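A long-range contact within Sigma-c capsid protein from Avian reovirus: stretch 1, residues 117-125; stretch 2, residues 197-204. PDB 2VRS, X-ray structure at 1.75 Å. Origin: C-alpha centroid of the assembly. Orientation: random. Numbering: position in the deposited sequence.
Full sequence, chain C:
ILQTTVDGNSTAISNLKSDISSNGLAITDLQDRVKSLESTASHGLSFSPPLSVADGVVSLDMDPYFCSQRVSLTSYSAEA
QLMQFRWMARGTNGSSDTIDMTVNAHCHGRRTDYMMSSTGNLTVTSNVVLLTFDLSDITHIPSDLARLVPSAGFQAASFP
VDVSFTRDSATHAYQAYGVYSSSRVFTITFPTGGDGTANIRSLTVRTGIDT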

ATOM      1  N   SER C 117      -6.737  15.874 -23.247  1.00 17.65           N
ATOM      2  CA  SER C 117      -7.660  16.249 -24.296  1.00 17.62           C
ATOM      3  C   SER C 117      -6.897  17.003 -25.377  1.00 19.55           C
ATOM      4  O   SER C 117      -5.845  17.604 -25.131  1.00 20.23           O
ATOM      5  N   SER C 118      -7.410  16.954 -26.593  1.00 25.98           N
ATOM      6  CA  SER C 118      -6.625  17.596 -27.627  1.00 29.20           C
ATOM      7  C   SER C 118      -7.342  18.777 -28.191  1.00 32.89           C
ATOM      8  O   SER C 118      -8.559  18.800 -28.286  1.00 38.29           O
ATOM      9  N   THR C 119      -6.533  19.717 -28.651  1.00 48.96           N
ATOM     10  CA  THR C 119      -6.972  20.620 -29.684  1.00 54.39           C
ATOM     11  C   THR C 119      -6.297  20.176 -31.004  1.00 52.85           C
ATOM     12  O   THR C 119      -5.200  19.584 -31.015  1.00 50.31           O
ATOM     13  N   GLY C 120      -6.964  20.430 -32.114  1.00 47.96           N
ATOM     14  CA  GLY C 120      -6.441  19.941 -33.373  1.00 44.16           C
ATOM     15  C   GLY C 120      -6.826  18.499 -33.609  1.00 38.16           C
ATOM     16  O   GLY C 120      -7.731  17.943 -32.973  1.00 39.08           O
ATOM     17  N   ASN C 121      -6.134  17.875 -34.545  1.00 32.88           N
ATOM     18  CA  ASN C 121      -6.615  16.625 -35.069  1.00 30.48           C
ATOM     19  C   ASN C 121      -5.467  15.752 -35.479  1.00 28.82           C
ATOM     20  O   ASN C 121      -4.303  16.161 -35.407  1.00 29.35           O
ATOM     21  N   LEU C 122      -5.821  14.543 -35.884  1.00 25.45           N
ATOM     22  CA  LEU C 122      -4.830  13.559 -36.265  1.00 25.08           C
ATOM     23  C   LEU C 122      -5.343  12.887 -37.512  1.00 25.85           C
ATOM     24  O   LEU C 122      -6.479  12.401 -37.559  1.00 25.73           O
ATOM     25  N   THR C 123      -4.534  12.902 -38.571  1.00 24.40           N
ATOM     26  CA  THR C 123      -4.917  12.221 -39.792  1.00 25.46           C
ATOM     27  C   THR C 123      -4.508  10.761 -39.661  1.00 24.20           C
ATOM     28  O   THR C 123      -3.381  10.471 -39.258  1.00 28.73           O
ATOM     29  N   VAL C 124      -5.458   9.873 -39.941  1.00 27.94           N
ATOM     30  CA  VAL C 124      -5.244   8.426 -39.835  1.00 27.16           C
ATOM     31  C   VAL C 124      -5.456   7.836 -41.210  1.00 32.99           C
ATOM     32  O   VAL C 124      -6.122   8.438 -42.058  1.00 33.82           O
ATOM     33  N   THR C 125      -4.877   6.663 -41.436  1.00 30.88           N
ATOM     34  CA  THR C 125      -4.970   6.010 -42.743  1.00 30.36           C
ATOM     35  C   THR C 125      -5.472   4.580 -42.678  1.00 34.45           C
ATOM     36  O   THR C 125      -5.641   3.939 -43.708  1.00 31.67           O
ATOM     37  N   THR C 197      -8.093   6.975 -45.418  1.00 39.73           N
ATOM     38  CA  THR C 197      -7.655   8.297 -44.951  1.00 40.51           C
ATOM     39  C   THR C 197      -8.846   9.039 -44.358  1.00 40.94           C
ATOM     40  O   THR C 197      -9.943   9.055 -44.931  1.00 43.77           O
ATOM     41  N   ALA C 198      -8.624   9.632 -43.188  1.00 34.70           N
ATOM     42  CA  ALA C 198      -9.680  10.292 -42.443  1.00 30.61           C
ATOM     43  C   ALA C 198      -9.034  11.101 -41.358  1.00 30.83           C
ATOM     44  O   ALA C 198      -7.829  11.001 -41.125  1.00 30.42           O
ATOM     45  N   ASN C 199      -9.837  11.936 -40.719  1.00 31.69           N
ATOM     46  CA  ASN C 199      -9.356  12.825 -39.691  1.00 30.52           C
ATOM     47  C   ASN C 199     -10.178  12.576 -38.438  1.00 28.51           C
ATOM     48  O   ASN C 199     -11.405  12.475 -38.503  1.00 32.21           O
ATOM     49  N   ILE C 200      -9.480  12.431 -37.315  1.00 28.76           N
ATOM     50  CA  ILE C 200     -10.127  12.372 -36.011  1.00 22.09           C
ATOM     51  C   ILE C 200      -9.698  13.581 -35.172  1.00 27.35           C
ATOM     52  O   ILE C 200      -8.568  14.066 -35.266  1.00 26.16           O
ATOM     53  N   ARG C 201     -10.615  14.113 -34.381  1.00 21.71           N
ATOM     54  CA  ARG C 201     -10.305  15.302 -33.604  1.00 21.05           C
ATOM     55  C   ARG C 201     -10.948  15.159 -32.247  1.00 20.34           C
ATOM     56  O   ARG C 201     -11.637  14.161 -31.985  1.00 18.71           O
ATOM     57  N   SER C 202     -10.706  16.129 -31.359  1.00 17.98           N
ATOM     58  CA  SER C 202     -11.273  16.092 -29.990  1.00 21.79           C
ATOM     59  C   SER C 202     -10.918  14.766 -29.299  1.00 22.29           C
ATOM     60  O   SER C 202     -11.782  14.102 -28.688  1.00 21.76           O
ATOM     61  N   LEU C 203      -9.658  14.378 -29.440  1.00 19.72           N
ATOM     62  CA  LEU C 203      -9.198  13.115 -28.854  1.00 18.13           C
ATOM     63  C   LEU C 203      -9.065  13.287 -27.353  1.00 16.15           C
ATOM     64  O   LEU C 203      -8.538  14.304 -26.882  1.00 17.96           O
ATOM     65  N   THR C 204      -9.568  12.323 -26.567  1.00 16.54           N
ATOM     66  CA  THR C 204      -9.338  12.336 -25.129  1.00 14.83           C
ATOM     67  C   THR C 204      -8.677  10.988 -24.805  1.00 18.53           C
ATOM     68  O   THR C 204      -8.922   9.970 -25.481  1.00 16.33           O
TER

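The most unusual feature of this contact is the place where the side chain of Ser118 accepts a hydrogen bond from a backbone amide. Leu203 N donates to Ser118 OG at 2.9 Å. In a regular antiparallel ladder that amide would be expected to find a carbonyl. Here the second stretch turns a corner at Ser202, and the serine hydroxyl takes the carbonyl's part. The CA-to-CB bond of Ser118 points toward the other stretch, and its chi1 is p (73°). Its own amide answers with a weak hydrogen bond, Ser118 N to Leu203 O, 2.9 Å, bent to 124° at the hydrogen. Ser118 OG also lies 3.7 Å from Leu203 CB. The CB of Ser202 points away, so its side chain takes no part.

Before the corner, in residues 198 to 200, the pairing with Leu122 and Val124 is antiparallel, with four backbone hydrogen bonds. Leu122 N to Ile200 O is 2.9 Å, and Ile200 N to Leu122 O is 3.0 Å. Val124 N to Ala198 O is 2.9 Å, and Ala198 N to Val124 O is 3.0 Å. These bonds set the register, and the side chains then alternate between the two faces.

One face carries Leu122, Val124, Ala198 and Ile200, and it is apolar. Leu122 is t at chi1 and p at chi2. Its CB lies 4.1 Å from Ile200 CG1. Ile200 is p, t, which places its CD1 4.3 Å from Val124 CG1. Val124 is m, and its CG2 sits 4.2 Å from Ala198 CB. Val124 CG2 also lies 4.4 Å from Ile200 CG2, so both valine methyls touch Ile200. Leu122, Val124 and Ile200 are buried.

The other face is polar. It carries Asn121, Thr123, Asn199 and Arg201. Asn199 ND2 donates to Asn121 OD1 at 2.5 Å, a very short hydrogen bond with a good angle of 162°. The two residues are not directly paired: Asn199 faces Thr123 in the register, so the bond runs diagonally. Asn121 has chi1 p, and Asn199 has chi1 t, which brings the end of the Asn199 side chain nearer the other stretch. Asn199 ND2 is also 3.5 Å from Thr123 OG1. Thr123 is m. Its CG2 comes within 4.3 Å of Thr197 CG2, a loose methyl contact.

Arg201 begins on this polar face, but its end leads away. Its chi1 is p, with chi2 and chi3 both t. What it offers the first stretch is mainly its base: Arg201 CB is 3.9 Å from Asn121 CB and 3.6 Å from Gly120 O. Gly120 has no side chain. Its backbone angles (83/-164) would jam a CB against the carbonyl O of Thr119.

At the two ends the side-chain contacts are few. Ser117 (p) and Thr204 (p) pair with CB to CG2 at 4.4 Å. Thr204 OG1 is hydrogen-bonded elsewhere in the structure. At the opposite end, Thr125 (p) sets its CG2 3.8 Å from Thr197 OG1, and Thr197 is m.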

ATOM      1  CB  SER C 117      -8.814  17.096 -23.740  1.00 20.06           C
ATOM      2  OG  SER C 117      -8.328  18.293 -23.195  1.00 29.25           O
ATOM      3  CB  SER C 118      -6.347  16.630 -28.749  1.00 22.41           C
ATOM      4  OG  SER C 118      -7.548  16.390 -29.523  1.00 32.58           O
ATOM      5  CB  THR C 119      -6.742  22.110 -29.291  1.00 58.79           C
ATOM      6  OG1 THR C 119      -7.678  22.936 -29.998  1.00 62.49           O
ATOM      7  CG2 THR C 119      -5.281  22.560 -29.525  1.00 59.64           C
ATOM      8  CB  ASN C 121      -7.483  16.883 -36.279  1.00 29.67           C
ATOM      9  CG  ASN C 121      -6.749  17.659 -37.349  1.00 33.42           C
ATOM     10  OD1 ASN C 121      -6.170  17.058 -38.247  1.00 42.49           O
ATOM     11  ND2 ASN C 121      -6.735  18.990 -37.244  1.00 35.88           N
ATOM     12  CB  LEU C 122      -4.674  12.552 -35.106  1.00 27.57           C
ATOM     13  CG  LEU C 122      -3.515  11.576 -35.124  1.00 29.76           C
ATOM     14  CD1 LEU C 122      -2.224  12.278 -34.768  1.00 21.91           C
ATOM     15  CD2 LEU C 122      -3.805  10.435 -34.120  1.00 28.32           C
ATOM     16  CB  THR C 123      -4.198  12.846 -41.008  1.00 29.83           C
ATOM     17  OG1 THR C 123      -4.735  14.153 -41.204  1.00 33.36           O
ATOM     18  CG2 THR C 123      -4.415  11.990 -42.260  1.00 25.75           C
ATOM     19  CB  VAL C 124      -6.186   7.731 -38.790  1.00 27.84           C
ATOM     20  CG1 VAL C 124      -5.852   8.212 -37.367  1.00 29.51           C
ATOM     21  CG2 VAL C 124      -7.662   7.953 -39.120  1.00 27.17           C
ATOM     22  CB  THR C 125      -3.618   6.042 -43.466  1.00 29.91           C
ATOM     23  OG1 THR C 125      -2.639   5.372 -42.673  1.00 31.79           O
ATOM     24  CG2 THR C 125      -3.157   7.477 -43.676  1.00 34.06           C
ATOM     25  CB  THR C 197      -6.944   9.123 -46.067  1.00 40.22           C
ATOM     26  OG1 THR C 197      -5.675   8.520 -46.375  1.00 45.22           O
ATOM     27  CG2 THR C 197      -6.680  10.566 -45.620  1.00 39.75           C
ATOM     28  CB  ALA C 198     -10.626   9.276 -41.845  1.00 34.77           C
ATOM     29  CB  ASN C 199      -9.514  14.279 -40.161  1.00 33.68           C
ATOM     30  CG  ASN C 199      -8.788  15.265 -39.282  1.00 40.88           C
ATOM     31  OD1 ASN C 199      -9.416  16.068 -38.586  1.00 43.81           O
ATOM     32  ND2 ASN C 199      -7.451  15.212 -39.302  1.00 41.94           N
ATOM     33  CB  ILE C 200      -9.868  10.979 -35.301  1.00 23.33           C
ATOM     34  CG1 ILE C 200      -8.402  10.847 -34.877  1.00 22.85           C
ATOM     35  CG2 ILE C 200     -10.315   9.808 -36.205  1.00 26.97           C
ATOM     36  CD1 ILE C 200      -8.091   9.631 -33.989  1.00 25.88           C
ATOM     37  CB  ARG C 201     -10.813  16.571 -34.326  1.00 22.90           C
ATOM     38  CG  ARG C 201     -12.340  16.582 -34.507  1.00 26.71           C
ATOM     39  CD  ARG C 201     -12.871  17.862 -35.180  1.00 29.01           C
ATOM     40  NE  ARG C 201     -14.275  17.704 -35.560  1.00 31.78           N
ATOM     41  CZ  ARG C 201     -15.309  18.166 -34.878  1.00 44.68           C
ATOM     42  NH1 ARG C 201     -15.119  18.858 -33.753  1.00 41.64           N
ATOM     43  NH2 ARG C 201     -16.537  17.947 -35.347  1.00 45.14           N
ATOM     44  CB  SER C 202     -12.810  16.244 -30.000  1.00 25.08           C
ATOM     45  OG  SER C 202     -13.178  17.482 -30.613  1.00 29.05           O
ATOM     46  CB  LEU C 203      -7.839  12.710 -29.470  1.00 20.95           C
ATOM     47  CG  LEU C 203      -7.114  11.466 -28.934  1.00 20.71           C
ATOM     48  CD1 LEU C 203      -7.849  10.115 -29.250  1.00 20.07           C
ATOM     49  CD2 LEU C 203      -5.669  11.464 -29.516  1.00 21.38           C
ATOM     50  CB  THR C 204     -10.666  12.466 -24.292  1.00 21.47           C
ATOM     51  OG1 THR C 204     -11.455  11.300 -24.512  1.00 25.35           O
ATOM     52  CG2 THR C 204     -11.463  13.733 -24.677  1.00 17.39           C
TER